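Long-range contacts in beta-mannosidase (Trichoderma harzianum, PDB 4CVU), which probably hydrolyses terminal, non-reducing beta-D-mannose residues from beta-mannosides and short manno-oligosaccharides, as a fungal member of glycoside hydrolase family 2: residues R406-V411 and D434-R439; S602-Q607 and D723-V728; A893-F898 and Q919-G924. All blocks are in the same frame, centred on the assembly; numbering follows the deposited sequence.

Contact 1: residues R406-V411 and D434-R439. With NA (sodium ion), chain B; CD (cadmium ion), chain R; CD (cadmium ion), chain V.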
loop_
_atom_site.group_PDB
_atom_site.type_symbol
_atom_site.label_atom_id
_atom_site.label_comp_id
_atom_site.label_asym_id
_atom_site.label_seq_id
_atom_site.Cartn_x
_atom_site.Cartn_y
_atom_site.Cartn_z
ATOM N N ARG A 406 19.182 16.881 5.285
ATOM C CA ARG A 406 17.836 17.471 5.151
ATOM C C ARG A 406 17.221 17.779 6.514
ATOM O O ARG A 406 16.542 18.784 6.703
ATOM C CB ARG A 406 16.894 16.535 4.412
ATOM C CG ARG A 406 17.288 16.345 2.932
ATOM C CD ARG A 406 16.150 15.729 2.142
ATOM N NE ARG A 406 15.911 14.320 2.400
ATOM C CZ ARG A 406 16.518 13.312 1.743
ATOM N NH1 ARG A 406 17.445 13.536 0.852
ATOM N NH2 ARG A 406 16.185 12.052 2.006
ATOM N N LEU A 407 17.403 16.849 7.449
ATOM C CA LEU A 407 16.913 17.068 8.813
ATOM C C LEU A 407 17.608 18.275 9.455
ATOM O O LEU A 407 16.962 19.065 10.199
ATOM C CB LEU A 407 17.116 15.809 9.650
ATOM C CG LEU A 407 16.657 15.883 11.108
ATOM C CD1 LEU A 407 16.221 14.481 11.542
ATOM C CD2 LEU A 407 17.744 16.367 12.031
ATOM N N PHE A 408 18.915 18.405 9.264
ATOM C CA PHE A 408 19.579 19.590 9.839
ATOM C C PHE A 408 19.171 20.894 9.157
ATOM O O PHE A 408 19.025 21.902 9.839
ATOM C CB PHE A 408 21.093 19.424 9.933
ATOM C CG PHE A 408 21.517 18.749 11.197
ATOM C CD1 PHE A 408 21.762 19.504 12.354
ATOM C CD2 PHE A 408 21.639 17.367 11.259
ATOM C CE1 PHE A 408 22.193 18.875 13.523
ATOM C CE2 PHE A 408 22.034 16.741 12.428
ATOM C CZ PHE A 408 22.291 17.501 13.569
ATOM N N ASP A 409 18.923 20.861 7.847
ATOM C CA ASP A 409 18.359 22.039 7.188
ATOM C C ASP A 409 17.075 22.483 7.901
ATOM O O ASP A 409 16.873 23.647 8.086
ATOM C CB ASP A 409 17.896 21.787 5.789
ATOM C CG ASP A 409 19.018 21.479 4.808
ATOM O OD1 ASP A 409 20.209 21.721 5.020
ATOM O OD2 ASP A 409 18.648 21.059 3.741
ATOM N N SER A 410 16.187 21.531 8.215
ATOM C CA SER A 410 14.884 21.835 8.837
ATOM C C SER A 410 15.052 22.369 10.262
ATOM O O SER A 410 14.245 23.178 10.744
ATOM C CB SER A 410 13.983 20.577 8.840
ATOM O OG SER A 410 13.602 20.218 7.511
ATOM N N VAL A 411 16.099 21.889 10.946
ATOM C CA VAL A 411 16.454 22.357 12.307
ATOM C C VAL A 411 16.889 23.850 12.282
ATOM O O VAL A 411 16.426 24.677 13.081
ATOM C CB VAL A 411 17.584 21.483 12.923
ATOM C CG1 VAL A 411 18.206 22.141 14.171
ATOM C CG2 VAL A 411 17.075 20.091 13.303
ATOM N N ASP A 434 29.612 15.687 13.267
ATOM C CA ASP A 434 30.281 16.545 12.290
ATOM C C ASP A 434 29.358 17.567 11.665
ATOM O O ASP A 434 29.750 18.726 11.460
ATOM C CB ASP A 434 30.863 15.716 11.138
ATOM C CG ASP A 434 32.131 15.014 11.512
ATOM O OD1 ASP A 434 32.713 15.279 12.614
ATOM O OD2 ASP A 434 32.540 14.184 10.671
ATOM N N ILE A 435 28.154 17.143 11.336
ATOM C CA ILE A 435 27.181 18.000 10.723
ATOM C C ILE A 435 26.813 19.089 11.746
ATOM O O ILE A 435 26.783 20.286 11.463
ATOM C CB ILE A 435 25.955 17.181 10.295
ATOM C CG1 ILE A 435 26.339 16.367 9.036
ATOM C CG2 ILE A 435 24.797 18.110 9.946
ATOM C CD1 ILE A 435 25.452 15.216 8.732
ATOM N N ALA A 436 26.567 18.661 12.948
ATOM C CA ALA A 436 26.233 19.631 14.021
ATOM C C ALA A 436 27.362 20.643 14.197
ATOM O O ALA A 436 27.152 21.847 14.094
ATOM C CB ALA A 436 25.981 18.854 15.297
ATOM N N ASP A 437 28.585 20.150 14.381
ATOM C CA ASP A 437 29.784 20.994 14.484
ATOM C C ASP A 437 29.832 22.154 13.493
ATOM O O ASP A 437 29.990 23.320 13.867
ATOM C CB ASP A 437 31.041 20.136 14.214
ATOM C CG ASP A 437 31.385 19.218 15.323
ATOM O OD1 ASP A 437 30.794 19.298 16.427
ATOM O OD2 ASP A 437 32.319 18.400 15.109
ATOM N N GLU A 438 29.725 21.828 12.209
ATOM C CA GLU A 438 29.901 22.822 11.167
ATOM C C GLU A 438 28.737 23.773 10.963
ATOM O O GLU A 438 28.941 24.886 10.476
ATOM C CB GLU A 438 30.243 22.132 9.853
ATOM C CG GLU A 438 29.094 21.352 9.276
ATOM C CD GLU A 438 29.553 20.346 8.239
ATOM O OE1 GLU A 438 30.781 20.241 8.038
ATOM O OE2 GLU A 438 28.709 19.622 7.669
ATOM N N ARG A 439 27.526 23.345 11.321
ATOM C CA ARG A 439 26.333 24.182 11.258
ATOM C C ARG A 439 26.097 24.983 12.541
ATOM O O ARG A 439 25.303 25.923 12.545
ATOM C CB ARG A 439 25.083 23.307 11.020
ATOM C CG ARG A 439 25.034 22.682 9.644
ATOM C CD ARG A 439 23.903 21.686 9.545
ATOM N NE ARG A 439 23.800 21.065 8.215
ATOM C CZ ARG A 439 22.851 21.319 7.310
ATOM N NH1 ARG A 439 21.901 22.226 7.540
ATOM N NH2 ARG A 439 22.846 20.649 6.157
HETATM NA NA NA B . 20.202 21.091 2.130
HETATM CD CD CD R . 34.620 13.598 11.911
HETATM CD CD CD V . 30.037 18.336 6.217
HETATM O O HOH W 1 35.389 12.970 10.029
HETATM O O HOH W 2 36.619 14.681 13.097
HETATM O O HOH W 3 31.709 17.649 4.589
HETATM O O HOH W 4 19.401 18.964 0.449
#
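Over one face of the Phe408 ring lies Ile435 CG2, 3.8 Å from the ring centroid and 24° off the normal, a CH-pi contact displaced toward the CG-CD2 part of the rim. Ile435 chi1 of -74° sets CG1 beside the backbone N and CG2 anti to it, and it is this CG2 branch that meets the ring. Arg439 CD and Ala436 CA approach the same ring obliquely. The guanidinium of Arg439 has Phe408 CB over one face, while Asp409 OD1 sits at its edge, close to the guanidinium plane. Both terminal nitrogens grip that single oxygen end-on: Arg439 NH1 and Arg439 NH2 are each 3.1 Å from Asp409 OD1. The bond from NH1 arrives on the anti lone pair of OD1, and NH2 meets OD1 on the same anti side but out of the carboxylate plane.

The helices involved, 401-413 and 430-439, each precede a parallel strand, 418-421 and 442-446, consistent with neighbouring beta/alpha units of the (beta/alpha)8 barrel catalytic domain of family 2. Their short axes run 36° apart with 11.0 Å between them, a spacing bridged by the Phe408 ring and the extended Arg439 chain; Phe408 also touches Leu419 on strand 418-421.

Asp409 is shared further: its OD2 lies 2.2 Å from the sodium ion and accepts from Gln919, so the cation may offset part of the carboxylate charge. Arg439 has additional partners in Glu412, through NH1, and Asn405, through NH2. On helix 430-439, Asp434 chelates one cadmium ion together with Asp430, and Glu438 OE2 lies 2.4 Å from a second cadmium ion.

Contact 2: residues S602-Q607 and D723-V728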
loop_
_atom_site.group_PDB
_atom_site.type_symbol
_atom_site.label_atom_id
_atom_site.label_comp_id
_atom_site.label_asym_id
_atom_site.label_seq_id
_atom_site.Cartn_x
_atom_site.Cartn_y
_atom_site.Cartn_z
ATOM N N SER A 602 0.641 13.750 7.888
ATOM C CA SER A 602 -0.057 14.014 6.635
ATOM C C SER A 602 -0.593 12.718 6.029
ATOM O O SER A 602 -0.062 11.642 6.282
ATOM C CB SER A 602 0.926 14.665 5.640
ATOM O OG SER A 602 1.914 13.710 5.305
ATOM N N ILE A 603 -1.657 12.835 5.235
ATOM C CA ILE A 603 -2.128 11.684 4.477
ATOM C C ILE A 603 -1.045 11.187 3.503
ATOM O O ILE A 603 -1.001 9.984 3.202
ATOM C CB ILE A 603 -3.478 11.941 3.752
ATOM C CG1 ILE A 603 -3.957 10.667 3.040
ATOM C CG2 ILE A 603 -3.392 13.104 2.758
ATOM C CD1 ILE A 603 -5.364 10.747 2.494
ATOM N N GLN A 604 -0.163 12.069 3.018
ATOM C CA GLN A 604 0.864 11.603 2.032
ATOM C C GLN A 604 1.844 10.715 2.797
ATOM O O GLN A 604 2.368 9.743 2.265
ATOM C CB GLN A 604 1.627 12.750 1.357
ATOM C CG GLN A 604 0.773 13.682 0.469
ATOM C CD GLN A 604 -0.070 14.694 1.232
ATOM O OE1 GLN A 604 0.056 14.870 2.417
ATOM N NE2 GLN A 604 -0.927 15.394 0.516
ATOM N N THR A 605 2.097 11.063 4.079
ATOM C CA THR A 605 2.969 10.244 4.910
ATOM C C THR A 605 2.262 8.879 5.187
ATOM O O THR A 605 2.819 7.800 4.822
ATOM C CB THR A 605 3.448 10.976 6.182
ATOM O OG1 THR A 605 4.470 11.975 5.866
ATOM C CG2 THR A 605 4.005 10.012 7.131
ATOM N N TRP A 606 1.012 8.909 5.701
ATOM C CA TRP A 606 0.238 7.664 5.886
ATOM C C TRP A 606 0.317 6.796 4.641
ATOM O O TRP A 606 0.490 5.564 4.719
ATOM C CB TRP A 606 -1.203 7.940 6.090
ATOM C CG TRP A 606 -1.475 8.300 7.540
ATOM C CD1 TRP A 606 -1.909 9.469 8.006
ATOM C CD2 TRP A 606 -1.256 7.457 8.659
ATOM N NE1 TRP A 606 -2.042 9.417 9.411
ATOM C CE2 TRP A 606 -1.639 8.174 9.819
ATOM C CE3 TRP A 606 -0.803 6.146 8.807
ATOM C CZ2 TRP A 606 -1.567 7.613 11.084
ATOM C CZ3 TRP A 606 -0.741 5.591 10.050
ATOM C CH2 TRP A 606 -1.125 6.329 11.196
ATOM N N GLN A 607 0.117 7.430 3.510
ATOM C CA GLN A 607 0.037 6.705 2.243
ATOM C C GLN A 607 1.294 5.883 1.920
ATOM O O GLN A 607 1.282 4.975 1.060
ATOM C CB GLN A 607 -0.284 7.676 1.109
ATOM C CG GLN A 607 -1.752 8.024 1.019
ATOM C CD GLN A 607 -2.027 9.097 -0.012
ATOM O OE1 GLN A 607 -1.283 10.083 -0.168
ATOM N NE2 GLN A 607 -3.068 8.901 -0.724
ATOM N N ASP A 723 9.734 11.127 6.593
ATOM C CA ASP A 723 10.481 11.382 5.328
ATOM C C ASP A 723 11.023 12.807 5.356
ATOM O O ASP A 723 11.689 13.257 4.447
ATOM C CB ASP A 723 9.621 11.103 4.118
ATOM C CG ASP A 723 8.563 12.169 3.825
ATOM O OD1 ASP A 723 8.190 13.063 4.656
ATOM O OD2 ASP A 723 8.026 12.020 2.709
ATOM N N GLY A 724 10.676 13.515 6.425
ATOM C CA GLY A 724 11.100 14.885 6.587
ATOM C C GLY A 724 10.026 15.949 6.444
ATOM O O GLY A 724 10.306 17.097 6.741
ATOM N N ARG A 725 8.808 15.572 6.004
ATOM C CA ARG A 725 7.753 16.527 5.666
ATOM C C ARG A 725 7.417 17.275 6.944
ATOM O O ARG A 725 7.275 16.653 7.948
ATOM C CB ARG A 725 6.454 15.800 5.247
ATOM C CG ARG A 725 5.286 16.758 4.950
ATOM C CD ARG A 725 4.010 16.085 4.513
ATOM N NE ARG A 725 4.135 15.614 3.134
ATOM C CZ ARG A 725 3.758 16.278 2.029
ATOM N NH1 ARG A 725 3.188 17.471 2.094
ATOM N NH2 ARG A 725 3.973 15.723 0.817
ATOM N N TRP A 726 7.254 18.568 6.829
ATOM C CA TRP A 726 6.819 19.445 7.914
ATOM C C TRP A 726 5.319 19.325 8.207
ATOM O O TRP A 726 4.491 19.486 7.334
ATOM C CB TRP A 726 7.157 20.865 7.540
ATOM C CG TRP A 726 8.599 21.183 7.626
ATOM C CD1 TRP A 726 9.615 20.367 7.363
ATOM C CD2 TRP A 726 9.178 22.416 8.062
ATOM N NE1 TRP A 726 10.821 21.002 7.558
ATOM C CE2 TRP A 726 10.578 22.267 7.986
ATOM C CE3 TRP A 726 8.654 23.647 8.443
ATOM C CZ2 TRP A 726 11.455 23.274 8.335
ATOM C CZ3 TRP A 726 9.526 24.661 8.768
ATOM C CH2 TRP A 726 10.924 24.453 8.741
ATOM N N LYS A 727 4.990 19.109 9.474
ATOM C CA LYS A 727 3.665 19.345 9.989
ATOM C C LYS A 727 3.458 20.848 10.053
ATOM O O LYS A 727 4.315 21.617 9.613
ATOM C CB LYS A 727 3.498 18.743 11.397
ATOM C CG LYS A 727 3.657 17.226 11.457
ATOM C CD LYS A 727 3.073 16.653 12.748
ATOM C CE LYS A 727 3.343 15.147 12.842
ATOM N NZ LYS A 727 2.968 14.467 14.117
ATOM N N VAL A 728 2.311 21.250 10.609
ATOM C CA VAL A 728 2.034 22.632 10.910
ATOM C C VAL A 728 2.993 23.132 12.004
ATOM O O VAL A 728 3.431 24.266 11.928
ATOM C CB VAL A 728 0.572 22.877 11.332
ATOM C CG1 VAL A 728 0.311 24.331 11.691
ATOM C CG2 VAL A 728 -0.372 22.486 10.215
HETATM O O HOH W 5 5.242 12.823 3.361
HETATM O O HOH W 6 6.970 10.141 5.854
#
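Ser602 and Gln604, at the N-terminal end of helix 603-609, pack against the side chain of Arg725, which belongs to the loop leading into helix 729-736. Two local motifs frame the contact. Ser602 is the N-cap: its OG accepts from Thr605 N at 2.9 Å, with an N-H...O angle of 149°. Across from it, Asp723 forms an Asx turn, OD1 accepting from Arg725 N at 2.9 Å.

The van der Waals part centres on Arg725. Its chain is extended as far as CD, then bends at chi3 (-74°), which turns NE away from the line of the chain. Ser602 OG approaches Arg725 CD to 3.3 Å. Farther out, the amide of Gln604 is stacked on the guanidinium, the planes 20° apart, with Gln604 OE1 4.0 Å above the centre of the group; Gln604 CG also lies over that face, near NH2. The two side chains themselves cross at about a right angle.

No direct hydrogen bond joins the segments, and the polar link runs through water. Water 6 bridges Thr605 OG1 and Asp723 N, weakly at the latter. Glu721 OE1 is bonded to both Ser602 OG and Thr605 OG1, while Gln608 reaches Asp723 OD2 and Arg725 NH1 is held by the carbonyl of His891, tying the loop to the C-terminal Ig-fold domain. Water 5 donates to Thr605 OG1 at 2.8 Å and to Asp723 OD2 at 3.0 Å, and accepts from Arg725 NE at 3.0 Å in the plane of the guanidinium.

Contact 3: residues A893-F898 and Q919-G924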
loop_
_atom_site.group_PDB
_atom_site.type_symbol
_atom_site.label_atom_id
_atom_site.label_comp_id
_atom_site.label_asym_id
_atom_site.label_seq_id
_atom_site.Cartn_x
_atom_site.Cartn_y
_atom_site.Cartn_z
ATOM N N ALA A 893 3.670 14.706 -2.929
ATOM C CA ALA A 893 4.510 13.551 -2.656
ATOM C C ALA A 893 5.872 13.518 -3.342
ATOM O O ALA A 893 6.831 13.031 -2.773
ATOM C CB ALA A 893 3.759 12.238 -2.987
ATOM N N GLY A 894 5.998 13.953 -4.569
ATOM C CA GLY A 894 7.324 13.674 -5.237
ATOM C C GLY A 894 8.513 14.584 -4.873
ATOM O O GLY A 894 9.597 14.495 -5.489
ATOM N N VAL A 895 8.360 15.416 -3.847
ATOM C CA VAL A 895 9.350 16.434 -3.555
ATOM C C VAL A 895 9.602 16.535 -2.048
ATOM O O VAL A 895 8.679 16.295 -1.255
ATOM C CB VAL A 895 8.883 17.802 -4.169
ATOM C CG1 VAL A 895 7.725 18.396 -3.408
ATOM C CG2 VAL A 895 10.017 18.783 -4.170
ATOM N N LEU A 896 10.866 16.826 -1.663
ATOM C CA LEU A 896 11.226 17.065 -0.267
ATOM C C LEU A 896 11.676 18.515 -0.044
ATOM O O LEU A 896 12.366 19.062 -0.880
ATOM C CB LEU A 896 12.326 16.087 0.131
ATOM C CG LEU A 896 11.938 14.600 0.029
ATOM C CD1 LEU A 896 13.159 13.708 0.198
ATOM C CD2 LEU A 896 10.885 14.285 1.071
ATOM N N GLY A 897 11.278 19.122 1.077
ATOM C CA GLY A 897 11.628 20.477 1.383
ATOM C C GLY A 897 10.663 21.151 2.318
ATOM O O GLY A 897 9.923 20.488 3.028
ATOM N N PHE A 898 10.652 22.475 2.300
ATOM C CA PHE A 898 9.760 23.244 3.142
ATOM C C PHE A 898 9.626 24.676 2.601
ATOM O O PHE A 898 10.551 25.206 1.988
ATOM C CB PHE A 898 10.224 23.217 4.599
ATOM C CG PHE A 898 11.694 23.523 4.786
ATOM C CD1 PHE A 898 12.139 24.848 4.847
ATOM C CD2 PHE A 898 12.631 22.502 4.889
ATOM C CE1 PHE A 898 13.491 25.149 5.014
ATOM C CE2 PHE A 898 13.986 22.785 5.054
ATOM C CZ PHE A 898 14.417 24.121 5.099
ATOM N N GLN A 919 14.828 20.377 -1.555
ATOM C CA GLN A 919 15.887 19.453 -1.141
ATOM C C GLN A 919 16.015 18.296 -2.100
ATOM O O GLN A 919 17.120 17.850 -2.379
ATOM C CB GLN A 919 15.659 18.926 0.251
ATOM C CG GLN A 919 15.641 20.018 1.277
ATOM C CD GLN A 919 15.254 19.532 2.637
ATOM O OE1 GLN A 919 14.282 18.805 2.774
ATOM N NE2 GLN A 919 16.022 19.916 3.660
ATOM N N GLN A 920 14.887 17.796 -2.600
ATOM C CA GLN A 920 14.927 16.743 -3.609
ATOM C C GLN A 920 13.677 16.775 -4.451
ATOM O O GLN A 920 12.616 16.974 -3.937
ATOM C CB GLN A 920 15.012 15.363 -2.938
ATOM C CG GLN A 920 14.994 14.187 -3.912
ATOM C CD GLN A 920 14.987 12.852 -3.192
ATOM O OE1 GLN A 920 16.010 12.225 -3.075
ATOM N NE2 GLN A 920 13.832 12.449 -2.664
ATOM N N ASP A 921 13.824 16.544 -5.745
ATOM C CA ASP A 921 12.683 16.524 -6.655
ATOM C C ASP A 921 12.701 15.250 -7.465
ATOM O O ASP A 921 13.698 14.940 -8.061
ATOM C CB ASP A 921 12.764 17.717 -7.602
ATOM C CG ASP A 921 11.530 17.859 -8.463
ATOM O OD1 ASP A 921 10.521 17.182 -8.188
ATOM O OD2 ASP A 921 11.565 18.655 -9.409
ATOM N N THR A 922 11.599 14.520 -7.486
ATOM C CA THR A 922 11.458 13.346 -8.356
ATOM C C THR A 922 10.519 13.615 -9.541
ATOM O O THR A 922 10.352 12.754 -10.385
ATOM C CB THR A 922 10.883 12.136 -7.588
ATOM O OG1 THR A 922 9.549 12.417 -7.183
ATOM C CG2 THR A 922 11.737 11.802 -6.363
ATOM N N THR A 923 9.908 14.800 -9.582
ATOM C CA THR A 923 8.814 15.116 -10.540
ATOM C C THR A 923 9.287 15.886 -11.753
ATOM O O THR A 923 8.476 16.396 -12.500
ATOM C CB THR A 923 7.780 16.033 -9.902
ATOM O OG1 THR A 923 8.354 17.358 -9.780
ATOM C CG2 THR A 923 7.342 15.497 -8.533
ATOM N N GLY A 924 10.597 16.017 -11.932
ATOM C CA GLY A 924 11.181 16.791 -13.034
ATOM C C GLY A 924 10.667 18.209 -13.105
ATOM O O GLY A 924 10.449 18.724 -14.179
HETATM O O HOH W 7 11.006 13.097 -3.394
#
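Gly894 O is gripped by two groups of one residue: Thr922 OG1 donates to it at 2.7 Å and Thr922 N at 2.8 Å. The hydroxyl comes in the carbonyl plane on a lone pair (C=O...O angle 111°), whereas the amide lies nearly on the C=O axis (164°). Thr922 chi1 of 66° sets OG1 between its backbone N and carbonyl carbon, on the side of Gly894. Water 7 adds a weak bond to the same oxygen and accepts from Gln920 NE2.

Strands 895-899 and 911-921 are antiparallel neighbours in a four-stranded sheet of the C-terminal Ig-fold domain. Leu896 N donates to Gln920 O at 2.9 Å. In return, Leu896 O takes Gln919 N at 2.9 Å and, weakly, Gln920 N, because Gln919 and Gln920 both face Leu896 in a classic beta bulge. The Leu896 and Gln920 side chains lie side by side, CD1 3.2 Å from NE2; at Val895, CG2 packs against Gln920 O.

At the end of the strand, Asp921 opens an Asx turn, its OD1 accepting from Thr923 N and, at 2.7 Å, from Thr923 OG1. Gln919 crosses Phe898 at about a right angle, and its NE2 donates to Asp409 OD2 and Arg406 O on helix 401-413. The bulge thus accompanies a polar side chain directed at the barrel, so that the pairing of two Ig strands also supplies an interdomain hydrogen-bond donor.

From the N terminus, contact 1 closes first, spanning a short loop of the barrel that carries strand 418-421 between helices 401-413 and 430-439. Contact 2 then closes a much longer excursion of 115 residues, rich in helix, bringing helix 603-609 to the loop before helix 729-736. Contact 3 closes a 20-residue excursion that contains strand 904-906, in the Ig-fold domain. The three follow in series, neither nesting nor crossing. In space they meet: Ser410 OG is 2.9 Å from Trp726 NE1, joining contacts 1 and 2, and Trp726 stacks on Phe898 of contact 3. Helix 401-413, the 723-728 loop and strand 895-899 thereby tie barrel to Ig-fold domain.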